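Local atomic coordinates of fatty acid binding protein homolog (Echinococcus granulosus, PDB entry 1O8V), a protein that binds fatty acids such as palmitate inside a beta-barrel and has been implicated in the uptake, storage and transport of lipids by the parasite. Residues 37-42 against 53-59; 19-24 against 119-124. All coordinates share one frame; numbering follows the deposited sequence.

Interaction 1 (37-42 against 53-59). With PLM (palmitic acid), chain B.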
ATOM      1  N   VAL A  37       6.593  -9.363   8.427  1.00 15.25           N
ATOM      2  CA  VAL A  37       7.145  -9.248   7.075  1.00 14.99           C
ATOM      3  C   VAL A  37       7.583  -7.832   6.710  1.00 14.69           C
ATOM      4  O   VAL A  37       7.067  -6.823   7.208  1.00 13.67           O
ATOM      5  CB  VAL A  37       6.196  -9.842   6.002  1.00 15.54           C
ATOM      6  CG1 VAL A  37       5.879 -11.308   6.306  1.00 17.09           C
ATOM      7  CG2 VAL A  37       4.941  -9.029   5.851  1.00 16.77           C
ATOM      8  N   LYS A  38       8.595  -7.779   5.850  1.00 14.69           N
ATOM      9  CA  LYS A  38       9.192  -6.535   5.377  1.00 15.10           C
ATOM     10  C   LYS A  38       9.188  -6.608   3.854  1.00 14.52           C
ATOM     11  O   LYS A  38      10.171  -7.052   3.234  1.00 15.05           O
ATOM     12  CB  LYS A  38      10.615  -6.372   5.908  1.00 15.65           C
ATOM     13  CG  LYS A  38      10.735  -6.385   7.415  1.00 18.28           C
ATOM     14  CD  LYS A  38      12.197  -6.343   7.864  1.00 20.40           C
ATOM     15  CE  LYS A  38      12.340  -6.739   9.316  1.00 23.67           C
ATOM     16  NZ  LYS A  38      13.626  -6.253   9.898  1.00 27.58           N
ATOM     17  N   PRO A  39       8.099  -6.192   3.231  1.00 14.46           N
ATOM     18  CA  PRO A  39       7.962  -6.375   1.791  1.00 14.86           C
ATOM     19  C   PRO A  39       8.789  -5.417   0.977  1.00 15.07           C
ATOM     20  O   PRO A  39       9.272  -4.390   1.461  1.00 15.39           O
ATOM     21  CB  PRO A  39       6.474  -6.121   1.530  1.00 14.71           C
ATOM     22  CG  PRO A  39       6.048  -5.253   2.599  1.00 15.99           C
ATOM     23  CD  PRO A  39       6.903  -5.549   3.802  1.00 14.53           C
ATOM     24  N   ASN A  40       8.933  -5.773  -0.291  1.00 15.63           N
ATOM     25  CA  ASN A  40       9.372  -4.856  -1.322  1.00 16.73           C
ATOM     26  C   ASN A  40       8.134  -4.260  -1.984  1.00 16.38           C
ATOM     27  O   ASN A  40       7.012  -4.763  -1.857  1.00 18.27           O
ATOM     28  CB  ASN A  40      10.228  -5.569  -2.368  1.00 17.78           C
ATOM     29  CG  ASN A  40      11.559  -6.053  -1.818  1.00 20.79           C
ATOM     30  OD1 ASN A  40      12.167  -5.418  -0.950  1.00 25.72           O
ATOM     31  ND2 ASN A  40      12.036  -7.184  -2.340  1.00 27.30           N
ATOM     32  N   LEU A  41       8.309  -3.123  -2.619  1.00 13.74           N
ATOM     33  CA  LEU A  41       7.275  -2.537  -3.426  1.00 12.30           C
ATOM     34  C   LEU A  41       7.921  -2.175  -4.742  1.00 11.40           C
ATOM     35  O   LEU A  41       8.917  -1.457  -4.761  1.00 11.62           O
ATOM     36  CB  LEU A  41       6.732  -1.277  -2.761  1.00 12.77           C
ATOM     37  CG  LEU A  41       5.779  -0.444  -3.598  1.00 14.00           C
ATOM     38  CD1 LEU A  41       4.511  -1.212  -3.820  1.00 13.90           C
ATOM     39  CD2 LEU A  41       5.466   0.862  -2.921  1.00 15.29           C
ATOM     40  N   ILE A  42       7.385  -2.707  -5.830  1.00  9.72           N
ATOM     41  CA  ILE A  42       7.886  -2.405  -7.171  1.00  9.92           C
ATOM     42  C   ILE A  42       6.799  -1.670  -7.944  1.00  9.60           C
ATOM     43  O   ILE A  42       5.716  -2.201  -8.141  1.00  9.87           O
ATOM     44  CB  ILE A  42       8.279  -3.692  -7.916  1.00 10.08           C
ATOM     45  CG1 ILE A  42       9.257  -4.507  -7.079  1.00 13.45           C
ATOM     46  CG2 ILE A  42       8.907  -3.344  -9.255  1.00  9.94           C
ATOM     47  CD1 ILE A  42       9.301  -5.960  -7.424  1.00 16.19           C
ATOM     48  N   MET A  53       1.630  -1.805  -9.236  1.00  8.44           N
ATOM     49  CA  MET A  53       2.366  -1.954  -7.983  1.00  8.70           C
ATOM     50  C   MET A  53       2.410  -3.420  -7.627  1.00  9.19           C
ATOM     51  O   MET A  53       1.365  -4.077  -7.612  1.00  9.42           O
ATOM     52  CB  MET A  53       1.696  -1.180  -6.836  1.00  9.10           C
ATOM     53  CG  MET A  53       1.858   0.300  -6.941  1.00  9.09           C
ATOM     54  SD  MET A  53       1.264   1.186  -5.422  1.00 13.36           S
ATOM     55  CE  MET A  53      -0.522   1.032  -5.616  1.00 12.31           C
ATOM     56  N   ARG A  54       3.613  -3.920  -7.361  1.00  9.31           N
ATOM     57  CA  ARG A  54       3.857  -5.307  -6.955  1.00  9.18           C
ATOM     58  C   ARG A  54       4.531  -5.313  -5.582  1.00 10.50           C
ATOM     59  O   ARG A  54       5.439  -4.529  -5.319  1.00  9.95           O
ATOM     60  CB  ARG A  54       4.739  -6.039  -7.991  1.00  8.69           C
ATOM     61  CG  ARG A  54       5.088  -7.496  -7.629  1.00 10.36           C
ATOM     62  CD  ARG A  54       5.843  -8.233  -8.737  1.00 11.33           C
ATOM     63  NE  ARG A  54       4.984  -8.714  -9.835  1.00 15.70           N
ATOM     64  CZ  ARG A  54       5.459  -9.126 -11.018  1.00 18.05           C
ATOM     65  NH1 ARG A  54       6.761  -9.160 -11.254  1.00 17.65           N
ATOM     66  NH2 ARG A  54       4.636  -9.520 -11.987  1.00 17.01           N
ATOM     67  N   SER A  55       4.037  -6.153  -4.687  1.00 10.80           N
ATOM     68  CA  SER A  55       4.589  -6.302  -3.354  1.00 13.13           C
ATOM     69  C   SER A  55       5.023  -7.741  -3.174  1.00 13.23           C
ATOM     70  O   SER A  55       4.203  -8.654  -3.322  1.00 14.85           O
ATOM     71  CB  SER A  55       3.547  -5.909  -2.311  1.00 12.69           C
ATOM     72  OG  SER A  55       4.059  -6.040  -0.998  1.00 18.55           O
ATOM     73  N   GLU A  56       6.312  -7.931  -2.880  1.00 14.32           N
ATOM     74  CA  GLU A  56       6.934  -9.244  -2.717  1.00 15.02           C
ATOM     75  C   GLU A  56       7.327  -9.432  -1.258  1.00 15.32           C
ATOM     76  O   GLU A  56       7.977  -8.574  -0.676  1.00 14.50           O
ATOM     77  CB  GLU A  56       8.200  -9.342  -3.584  1.00 15.95           C
ATOM     78  CG  GLU A  56       7.966  -9.244  -5.089  1.00 18.77           C
ATOM     79  CD  GLU A  56       9.261  -9.295  -5.893  1.00 20.85           C
ATOM     80  OE1 GLU A  56      10.296  -8.795  -5.398  1.00 23.93           O
ATOM     81  OE2 GLU A  56       9.234  -9.852  -7.012  1.00 24.46           O
ATOM     82  N   SER A  57       6.930 -10.552  -0.668  1.00 15.23           N
ATOM     83  CA  SER A  57       7.356 -10.911   0.688  1.00 16.04           C
ATOM     84  C   SER A  57       7.255 -12.422   0.904  1.00 15.87           C
ATOM     85  O   SER A  57       6.711 -13.147   0.071  1.00 16.06           O
ATOM     86  CB  SER A  57       6.541 -10.168   1.744  1.00 15.75           C
ATOM     87  OG  SER A  57       5.254 -10.738   1.927  1.00 17.04           O
ATOM     88  N   THR A  58       7.764 -12.881   2.040  1.00 16.90           N
ATOM     89  CA  THR A  58       7.650 -14.287   2.390  1.00 17.55           C
ATOM     90  C   THR A  58       6.182 -14.746   2.478  1.00 18.21           C
ATOM     91  O   THR A  58       5.882 -15.911   2.259  1.00 18.40           O
ATOM     92  CB  THR A  58       8.425 -14.585   3.695  1.00 17.98           C
ATOM     93  OG1 THR A  58       8.444 -15.998   3.926  1.00 19.22           O
ATOM     94  CG2 THR A  58       7.727 -14.002   4.905  1.00 18.92           C
ATOM     95  N   PHE A  59       5.263 -13.822   2.744  1.00 18.82           N
ATOM     96  CA  PHE A  59       3.827 -14.148   2.760  1.00 20.33           C
ATOM     97  C   PHE A  59       3.293 -14.575   1.380  1.00 20.72           C
ATOM     98  O   PHE A  59       2.724 -15.656   1.223  1.00 20.84           O
ATOM     99  CB  PHE A  59       3.057 -12.935   3.286  1.00 20.86           C
ATOM    100  CG  PHE A  59       1.594 -13.175   3.540  1.00 22.63           C
ATOM    101  CD1 PHE A  59       1.114 -14.407   3.974  1.00 23.34           C
ATOM    102  CD2 PHE A  59       0.695 -12.129   3.374  1.00 25.22           C
ATOM    103  CE1 PHE A  59      -0.257 -14.593   4.216  1.00 25.53           C
ATOM    104  CE2 PHE A  59      -0.661 -12.310   3.616  1.00 24.98           C
ATOM    105  CZ  PHE A  59      -1.134 -13.534   4.039  1.00 23.80           C
TER
HETATM  106  C1  PLM B1136       2.127  -0.287   2.258  1.00 14.62           C
HETATM  107  O1  PLM B1136       3.188  -0.510   2.963  1.00 12.89           O
HETATM  108  O2  PLM B1136       2.306  -0.012   0.982  1.00 15.63           O
HETATM  109  C2  PLM B1136       0.763  -0.344   2.940  1.00 14.51           C
HETATM  110  C3  PLM B1136      -0.205  -1.299   2.258  1.00 16.42           C
HETATM  111  C4  PLM B1136      -1.454  -1.434   3.133  1.00 17.94           C
HETATM  112  C5  PLM B1136      -2.507  -2.288   2.437  1.00 16.39           C
HETATM  113  C6  PLM B1136      -3.838  -2.352   3.201  1.00 18.93           C
HETATM  114  C7  PLM B1136      -3.795  -3.010   4.583  1.00 19.95           C
HETATM  115  C8  PLM B1136      -4.073  -4.487   4.460  1.00 19.04           C
HETATM  116  C9  PLM B1136      -3.899  -5.272   5.750  1.00 17.18           C
HETATM  117  CA  PLM B1136      -3.468  -6.693   5.434  1.00 16.86           C
HETATM  118  CB  PLM B1136      -2.218  -7.125   6.153  1.00 17.93           C
HETATM  119  CC  PLM B1136      -1.710  -8.507   5.749  1.00 17.45           C
HETATM  120  CD  PLM B1136      -0.198  -8.557   5.753  1.00 20.46           C
HETATM  121  CE  PLM B1136       0.454  -8.434   4.386  1.00 22.91           C
HETATM  122  CF  PLM B1136       1.971  -8.344   4.525  1.00 24.46           C
HETATM  123  CG  PLM B1136       2.712  -8.207   3.198  1.00 25.25           C
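Ile42 and Arg54 form a hydrogen-bonded pair between two antiparallel strands. Ile42 N gives to Arg54 O at 2.7 Å, nearly straight at 170°. Arg54 N returns a bond to Ile42 O at 2.8 Å. Asn40 N reaches Glu56 O at 3.0 Å, and the return bond from Glu56 N to Asn40 O is weak. There Ser55 CA also approaches Asn40 O as a CA-H...O contact of 3.2 Å.

Side-chain packing is by van der Waals contact. Leu41 CD1 meets Met53 CB. On the other face, the CD1 methyl of Ile42 touches the carboxylate of Glu56, 3.6 Å from OE1. The guanidinium of Arg54 is engaged by Glu63. Past the strand ends, Val37 CG1 packs on Thr58 CG2 at 3.6 Å, with the two side chains at a slant.

The ligand contacts come from the inner side. Val37 chi1 of -57° puts CG2 between the backbone N and the carbonyl carbon, and this methyl comes within 3.3 Å of palmitate CF. The ring of Phe59 approaches CE of the chain obliquely. Ser57 OG lies 3.8 Å from palmitate CG, the end of the chain, and accepts a bond from Phe59 N, an ST turn. The fatty acid carboxylate is held by Arg108, Arg128 and Tyr130.

The paired strands belong to the beta hairpin 40-47/50-56 of the fatty-acid-binding protein barrel, and Val37, Ser57 and Phe59 beyond them meet the tail of the bound palmitate.

Interaction 2 (19-24 against 119-124). With PLM (palmitic acid), chain B.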
ATOM      1  N   LYS A  19      -2.206  -2.226  14.734  1.00  7.21           N
ATOM      2  CA  LYS A  19      -3.460  -1.563  15.041  1.00  7.79           C
ATOM      3  C   LYS A  19      -4.369  -1.419  13.824  1.00  6.95           C
ATOM      4  O   LYS A  19      -5.568  -1.562  13.952  1.00  6.96           O
ATOM      5  CB  LYS A  19      -3.204  -0.223  15.710  1.00  8.65           C
ATOM      6  CG  LYS A  19      -2.381  -0.406  16.967  1.00 12.37           C
ATOM      7  CD  LYS A  19      -2.079   0.885  17.641  1.00 16.71           C
ATOM      8  CE  LYS A  19      -1.649   0.665  19.068  1.00 21.58           C
ATOM      9  NZ  LYS A  19      -1.613   1.955  19.810  1.00 25.00           N
ATOM     10  N   ILE A  20      -3.794  -1.177  12.640  1.00  6.35           N
ATOM     11  CA  ILE A  20      -4.567  -1.105  11.399  1.00  6.12           C
ATOM     12  C   ILE A  20      -5.215  -2.462  11.121  1.00  5.62           C
ATOM     13  O   ILE A  20      -6.410  -2.552  10.846  1.00  5.35           O
ATOM     14  CB  ILE A  20      -3.642  -0.717  10.206  1.00  6.12           C
ATOM     15  CG1 ILE A  20      -3.223   0.752  10.298  1.00  6.61           C
ATOM     16  CG2 ILE A  20      -4.321  -0.986   8.877  1.00  7.45           C
ATOM     17  CD1 ILE A  20      -4.340   1.751  10.105  1.00  7.91           C
ATOM     18  N   MET A  21      -4.408  -3.519  11.170  1.00  5.50           N
ATOM     19  CA  MET A  21      -4.939  -4.852  10.893  1.00  5.16           C
ATOM     20  C   MET A  21      -6.039  -5.245  11.888  1.00  5.70           C
ATOM     21  O   MET A  21      -7.010  -5.887  11.519  1.00  6.08           O
ATOM     22  CB  MET A  21      -3.797  -5.889  10.924  1.00  5.03           C
ATOM     23  CG  MET A  21      -2.837  -5.799   9.747  1.00  7.10           C
ATOM     24  SD  MET A  21      -1.663  -7.164   9.670  1.00  7.86           S
ATOM     25  CE  MET A  21      -0.644  -6.796  11.086  1.00  8.89           C
ATOM     26  N   GLU A  22      -5.844  -4.894  13.152  1.00  6.09           N
ATOM     27  CA  GLU A  22      -6.816  -5.197  14.198  1.00  6.14           C
ATOM     28  C   GLU A  22      -8.149  -4.515  13.875  1.00  5.49           C
ATOM     29  O   GLU A  22      -9.205  -5.129  13.930  1.00  6.08           O
ATOM     30  CB  GLU A  22      -6.262  -4.768  15.576  1.00  5.27           C
ATOM     31  CG  GLU A  22      -5.124  -5.679  16.055  1.00  6.30           C
ATOM     32  CD  GLU A  22      -4.145  -5.106  17.074  1.00  9.45           C
ATOM     33  OE1 GLU A  22      -4.385  -4.018  17.612  1.00 11.36           O
ATOM     34  OE2 GLU A  22      -3.119  -5.800  17.335  1.00 12.47           O
ATOM     35  N   ARG A  23      -8.092  -3.252  13.472  1.00  5.91           N
ATOM     36  CA  ARG A  23      -9.312  -2.509  13.155  1.00  6.05           C
ATOM     37  C   ARG A  23     -10.037  -3.044  11.930  1.00  6.68           C
ATOM     38  O   ARG A  23     -11.251  -2.967  11.846  1.00  7.54           O
ATOM     39  CB  ARG A  23      -8.992  -1.008  12.966  1.00  6.58           C
ATOM     40  CG  ARG A  23     -10.183  -0.094  12.861  1.00  7.35           C
ATOM     41  CD  ARG A  23     -11.098  -0.100  14.079  1.00 10.40           C
ATOM     42  NE  ARG A  23     -10.385   0.363  15.244  1.00 11.33           N
ATOM     43  CZ  ARG A  23     -10.337   1.627  15.643  1.00 13.83           C
ATOM     44  NH1 ARG A  23     -10.999   2.569  14.983  1.00 13.38           N
ATOM     45  NH2 ARG A  23      -9.604   1.952  16.706  1.00 15.30           N
ATOM     46  N   LEU A  24      -9.274  -3.565  10.981  1.00  6.54           N
ATOM     47  CA  LEU A  24      -9.826  -4.098   9.722  1.00  6.11           C
ATOM     48  C   LEU A  24     -10.362  -5.526   9.852  1.00  6.52           C
ATOM     49  O   LEU A  24     -10.959  -6.052   8.902  1.00  8.43           O
ATOM     50  CB  LEU A  24      -8.769  -4.054   8.633  1.00  6.00           C
ATOM     51  CG  LEU A  24      -8.402  -2.667   8.121  1.00  6.51           C
ATOM     52  CD1 LEU A  24      -7.186  -2.720   7.203  1.00  7.19           C
ATOM     53  CD2 LEU A  24      -9.606  -2.035   7.450  1.00  6.35           C
ATOM     54  N   VAL A 119      -0.910   4.829   6.485  1.00  6.33           N
ATOM     55  CA  VAL A 119      -2.116   4.027   6.359  1.00  6.50           C
ATOM     56  C   VAL A 119      -3.035   4.422   7.501  1.00  6.77           C
ATOM     57  O   VAL A 119      -2.640   4.412   8.683  1.00  6.96           O
ATOM     58  CB  VAL A 119      -1.795   2.518   6.453  1.00  5.79           C
ATOM     59  CG1 VAL A 119      -3.026   1.669   6.244  1.00  6.63           C
ATOM     60  CG2 VAL A 119      -0.705   2.158   5.469  1.00  7.66           C
ATOM     61  N   LYS A 120      -4.268   4.763   7.149  1.00  6.38           N
ATOM     62  CA  LYS A 120      -5.253   5.233   8.106  1.00  6.48           C
ATOM     63  C   LYS A 120      -6.547   4.451   7.978  1.00  6.14           C
ATOM     64  O   LYS A 120      -7.035   4.254   6.866  1.00  5.87           O
ATOM     65  CB  LYS A 120      -5.533   6.707   7.895  1.00  6.97           C
ATOM     66  CG  LYS A 120      -4.348   7.587   8.242  1.00 11.85           C
ATOM     67  CD  LYS A 120      -4.731   9.042   8.211  1.00 16.16           C
ATOM     68  CE  LYS A 120      -4.939   9.529   6.821  1.00 19.65           C
ATOM     69  NZ  LYS A 120      -3.705  10.165   6.331  1.00 22.87           N
ATOM     70  N   VAL A 121      -7.103   4.043   9.105  1.00  5.44           N
ATOM     71  CA  VAL A 121      -8.442   3.441   9.178  1.00  5.51           C
ATOM     72  C   VAL A 121      -9.087   4.078  10.389  1.00  6.06           C
ATOM     73  O   VAL A 121      -8.537   3.976  11.494  1.00  6.24           O
ATOM     74  CB  VAL A 121      -8.388   1.878   9.351  1.00  4.93           C
ATOM     75  CG1 VAL A 121      -9.799   1.293   9.467  1.00  5.71           C
ATOM     76  CG2 VAL A 121      -7.668   1.237   8.202  1.00  7.50           C
ATOM     77  N   ASP A 122     -10.228   4.718  10.183  1.00  6.02           N
ATOM     78  CA  ASP A 122     -10.790   5.576  11.247  1.00  6.42           C
ATOM     79  C   ASP A 122      -9.680   6.506  11.771  1.00  6.81           C
ATOM     80  O   ASP A 122      -9.024   7.147  10.977  1.00  6.83           O
ATOM     81  CB  ASP A 122     -11.384   4.709  12.356  1.00  6.96           C
ATOM     82  CG  ASP A 122     -12.394   3.699  11.857  1.00  8.40           C
ATOM     83  OD1 ASP A 122     -13.166   4.005  10.907  1.00 10.77           O
ATOM     84  OD2 ASP A 122     -12.497   2.585  12.379  1.00 11.05           O
ATOM     85  N   GLU A 123      -9.480   6.550  13.091  1.00  7.06           N
ATOM     86  CA  GLU A 123      -8.444   7.366  13.722  1.00  6.88           C
ATOM     87  C   GLU A 123      -7.072   6.717  13.838  1.00  7.20           C
ATOM     88  O   GLU A 123      -6.110   7.348  14.305  1.00  7.17           O
ATOM     89  CB  GLU A 123      -8.912   7.801  15.115  1.00  7.13           C
ATOM     90  CG  GLU A 123      -8.629   6.825  16.236  1.00  8.45           C
ATOM     91  CD  GLU A 123      -9.529   5.610  16.304  1.00 11.51           C
ATOM     92  OE1 GLU A 123     -10.452   5.470  15.484  1.00 11.37           O
ATOM     93  OE2 GLU A 123      -9.323   4.788  17.237  1.00 14.70           O
ATOM     94  N   VAL A 124      -6.965   5.452  13.434  1.00  5.54           N
ATOM     95  CA  VAL A 124      -5.726   4.683  13.543  1.00  6.61           C
ATOM     96  C   VAL A 124      -4.746   5.086  12.486  1.00  7.10           C
ATOM     97  O   VAL A 124      -5.126   5.237  11.319  1.00  7.18           O
ATOM     98  CB  VAL A 124      -6.004   3.171  13.418  1.00  6.78           C
ATOM     99  CG1 VAL A 124      -4.706   2.370  13.580  1.00  7.79           C
ATOM    100  CG2 VAL A 124      -7.044   2.715  14.445  1.00  7.45           C
TER
HETATM  101  C1  PLM B1136       2.127  -0.287   2.258  1.00 14.62           C
HETATM  102  O1  PLM B1136       3.188  -0.510   2.963  1.00 12.89           O
HETATM  103  O2  PLM B1136       2.306  -0.012   0.982  1.00 15.63           O
HETATM  104  C2  PLM B1136       0.763  -0.344   2.940  1.00 14.51           C
HETATM  105  C3  PLM B1136      -0.205  -1.299   2.258  1.00 16.42           C
HETATM  106  C4  PLM B1136      -1.454  -1.434   3.133  1.00 17.94           C
HETATM  107  C5  PLM B1136      -2.507  -2.288   2.437  1.00 16.39           C
HETATM  108  C6  PLM B1136      -3.838  -2.352   3.201  1.00 18.93           C
HETATM  109  C7  PLM B1136      -3.795  -3.010   4.583  1.00 19.95           C
HETATM  110  C8  PLM B1136      -4.073  -4.487   4.460  1.00 19.04           C
HETATM  111  C9  PLM B1136      -3.899  -5.272   5.750  1.00 17.18           C
HETATM  112  CA  PLM B1136      -3.468  -6.693   5.434  1.00 16.86           C
HETATM  113  CB  PLM B1136      -2.218  -7.125   6.153  1.00 17.93           C
HETATM  114  CC  PLM B1136      -1.710  -8.507   5.749  1.00 17.45           C
HETATM  115  CD  PLM B1136      -0.198  -8.557   5.753  1.00 20.46           C
HETATM  116  CE  PLM B1136       0.454  -8.434   4.386  1.00 22.91           C
HETATM  117  CF  PLM B1136       1.971  -8.344   4.525  1.00 24.46           C
HETATM  118  CG  PLM B1136       2.712  -8.207   3.198  1.00 25.25           C
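Arg23 of the helix grips the carboxylate of Glu123 end-on, in a contact that sets helix 17-24 against a barrel hairpin. The hairpin turns through a type II' beta turn, Val121 to Val124. In the fatty-acid-binding protein fold this helix is one of the two that cap the barrel.

The arginine chain leaves the helix with CG opposite the backbone N, then bends at chi2 and chi3. The bends bring the guanidinium over Val124, whose CG2 lies 3.5 Å above its plane, toward the rim. Its edge faces the turn. Arg23 NH2 donates to Glu123 OE2 at 2.9 Å and NH1 to OE1, a two-nitrogen salt bridge. Both oxygens are approached on the syn side but about 30° out of the carboxylate plane. The two flat groups are tilted 40° apart. Arg23 NH1 also donates to Asp122 OD2 at 3.0 Å, on its anti lone pair, which brings Asp122 into the same salt-bridge network. That oxygen has a second partner in Lys102, so two positive groups share it.

Below the charges the contact is apolar. The Arg23 and Val121 side chains run past each other in opposite directions, with CG of Arg23 3.7 Å from CG1 of Val121. Leu24 CD2 lies on the two methyls of Val121. Ile20 reaches in with CD1, while its CG2 touches Val119 CG1 at 4.0 Å.

Met21 and Val119 also touch palmitate, Met21 SD at CB and Val119 CG2 at C2. The tightest apolar approach between helix and hairpin is at Ile20: its CD1 lies 3.5 Å from Val124 CG1, and Val124 CG1 also packs against Lys19 CB.

Overall arrangement
From the N terminus, the chain runs through strand 7-15 into helix 17-24, which carries the first half of interaction 2. Helix 28-36 follows. The chain then enters strand 40-47, turns, and comes back along 50-56. Interaction 1 closes this short loop, with 10 residues between its segments. Strands of the barrel wall follow before 119-124 returns to the helix and closes the long loop, with 94 residues between. Interaction 1 is nested inside it. Strand 124-132 is the last. One contact ties neighbouring strands; the other ties the helical cap to the barrel. Their centres are about 20 Å apart and they do not touch, but both reach the same sheet and the same palmitate.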